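Local structure of short-chain dehydrogenase/reductase SDR (Vibrio parahaemolyticus, 3GUY) at residues 70-75 with 121-126. The protein is probably an NAD(P)-dependent oxidoreductase of the short-chain dehydrogenase/reductase family, with a Rossmann-type fold. The protein carries 2 engineered substitutions. Numbering follows the deposited sequence.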
loop_
_atom_site.group_PDB
_atom_site.type_symbol
_atom_site.label_atom_id
_atom_site.label_comp_id
_atom_site.label_asym_id
_atom_site.label_seq_id
_atom_site.Cartn_x
_atom_site.Cartn_y
_atom_site.Cartn_z
ATOM N N ASP D 70 -33.546 5.415 19.996
ATOM C CA ASP D 70 -34.837 4.712 20.027
ATOM C C ASP D 70 -34.949 3.490 19.113
ATOM O O ASP D 70 -35.857 2.682 19.277
ATOM C CB ASP D 70 -35.977 5.691 19.725
ATOM C CG ASP D 70 -36.404 6.457 20.952
ATOM O OD1 ASP D 70 -36.057 6.024 22.066
ATOM O OD2 ASP D 70 -37.079 7.492 20.810
ATOM N N SER D 71 -34.037 3.347 18.163
ATOM C CA SER D 71 -34.067 2.206 17.259
ATOM C C SER D 71 -32.652 1.909 16.777
ATOM O O SER D 71 -31.712 2.648 17.102
ATOM C CB SER D 71 -34.995 2.505 16.072
ATOM O OG SER D 71 -34.728 3.775 15.527
ATOM N N ILE D 72 -32.518 0.824 16.021
ATOM C CA ILE D 72 -31.260 0.377 15.489
ATOM C C ILE D 72 -30.993 1.242 14.259
ATOM O O ILE D 72 -31.826 1.324 13.364
ATOM C CB ILE D 72 -31.337 -1.090 15.061
ATOM C CG1 ILE D 72 -31.675 -1.989 16.252
ATOM C CG2 ILE D 72 -30.038 -1.570 14.418
ATOM C CD1 ILE D 72 -32.144 -3.356 15.802
ATOM N N PRO D 73 -29.827 1.887 14.200
ATOM C CA PRO D 73 -29.584 2.653 12.978
ATOM C C PRO D 73 -29.424 1.748 11.766
ATOM O O PRO D 73 -28.994 0.602 11.895
ATOM C CB PRO D 73 -28.295 3.409 13.276
ATOM C CG PRO D 73 -27.671 2.726 14.411
ATOM C CD PRO D 73 -28.750 2.046 15.193
ATOM N N SER D 74 -29.807 2.257 10.607
ATOM C CA SER D 74 -29.591 1.530 9.373
ATOM C C SER D 74 -28.257 1.971 8.735
ATOM O O SER D 74 -27.614 1.200 8.032
ATOM C CB SER D 74 -30.736 1.806 8.413
ATOM O OG SER D 74 -30.814 3.193 8.139
ATOM N N THR D 75 -27.881 3.227 8.975
ATOM C CA THR D 75 -26.562 3.734 8.579
ATOM C C THR D 75 -25.993 4.545 9.738
ATOM O O THR D 75 -26.738 5.204 10.489
ATOM C CB THR D 75 -26.667 4.614 7.296
ATOM O OG1 THR D 75 -27.354 3.872 6.281
ATOM C CG2 THR D 75 -25.291 5.012 6.751
ATOM N N GLN D 121 -26.565 -7.051 12.898
ATOM C CA GLN D 121 -27.609 -6.242 12.249
ATOM C C GLN D 121 -27.093 -5.706 10.903
ATOM O O GLN D 121 -25.916 -5.415 10.768
ATOM C CB GLN D 121 -27.974 -5.030 13.112
ATOM C CG GLN D 121 -28.517 -5.349 14.507
ATOM C CD GLN D 121 -29.914 -5.957 14.483
ATOM O OE1 GLN D 121 -30.693 -5.764 13.542
ATOM N NE2 GLN D 121 -30.235 -6.703 15.533
ATOM N N PRO D 122 -27.976 -5.560 9.908
ATOM C CA PRO D 122 -27.522 -5.014 8.612
ATOM C C PRO D 122 -27.310 -3.491 8.717
ATOM O O PRO D 122 -28.160 -2.711 8.346
ATOM C CB PRO D 122 -28.662 -5.387 7.659
ATOM C CG PRO D 122 -29.915 -5.332 8.560
ATOM C CD PRO D 122 -29.441 -5.762 9.958
ATOM N N VAL D 123 -26.195 -3.080 9.285
ATOM C CA VAL D 123 -25.896 -1.656 9.413
ATOM C C VAL D 123 -24.762 -1.350 8.422
ATOM O O VAL D 123 -23.938 -2.193 8.167
ATOM C CB VAL D 123 -25.501 -1.270 10.862
ATOM C CG1 VAL D 123 -25.190 0.246 10.972
ATOM C CG2 VAL D 123 -26.602 -1.618 11.818
ATOM N N ASN D 124 -24.791 -0.176 7.814
ATOM C CA ASN D 124 -23.711 0.269 6.928
ATOM C C ASN D 124 -22.971 1.318 7.710
ATOM O O ASN D 124 -23.543 2.353 8.062
ATOM C CB ASN D 124 -24.247 0.881 5.610
ATOM C CG ASN D 124 -24.668 -0.181 4.584
ATOM O OD1 ASN D 124 -24.241 -1.356 4.651
ATOM N ND2 ASN D 124 -25.529 0.232 3.622
ATOM N N VAL D 125 -21.718 1.023 8.055
ATOM C CA VAL D 125 -20.915 1.961 8.789
ATOM C C VAL D 125 -20.018 2.670 7.792
ATOM O O VAL D 125 -19.184 2.050 7.163
ATOM C CB VAL D 125 -20.124 1.233 9.870
ATOM C CG1 VAL D 125 -19.244 2.189 10.580
ATOM C CG2 VAL D 125 -21.135 0.572 10.852
ATOM N N VAL D 126 -20.239 3.952 7.617
ATOM C CA VAL D 126 -19.488 4.730 6.672
ATOM C C VAL D 126 -18.391 5.458 7.436
ATOM O O VAL D 126 -18.632 6.459 8.125
ATOM C CB VAL D 126 -20.356 5.733 5.917
ATOM C CG1 VAL D 126 -19.475 6.568 4.949
ATOM C CG2 VAL D 126 -21.526 5.012 5.181
#
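Thr75 and Asn124 form a parallel beta bridge, CA to CA 4.8 Å, where strands 75-78 and 124-128 begin side by side in the Rossmann-type sheet. One hydrogen bond joins the two segments: Asn124 N donates to Ser74 O at 3.1 Å and 162°, nearly straight at the hydrogen, although the donor stands above the carbonyl plane. Beyond it, Asn124 O receives a CA-H...O contact from Thr75 CA at 3.4 Å, while Val76 continues the backbone bonding to Asn124. In Thr75, chi1 of -53° sets OG1 beside the backbone N and leaves CG2 anti to that N, so this methyl rests against Asn124 O and then meets Val126 CG2 obliquely, 4.1 Å away. Asn124 CB lies on the same sheet face as that of Thr75, but its amide faces elsewhere, OD1 accepting a hydrogen bond from Lys167 NZ.

Before the bridge, side chains take a larger part. With CG1 anti to its backbone N, Val123 places CG2 beside the backbone N and 3.3 Å from Pro73 O; both it and Pro73 touch Tyr118 of helix 93-118. Farther out, Ile72 and Gln121 cross at about a right angle. The Gln121 chain, bent at chi2 (-70°), brings its amide over the tip of Ile72, with CD1 3.6 Å from OE1 and 3.7 Å from CD.

Chemically, a directional N-H...O bond holds the strand starts in register, whereas the outer end, where Ile72 is exposed, rests on non-directional van der Waals contacts of the Ile72 methyls with the Gln121 chain and amide and with Val123 CG2.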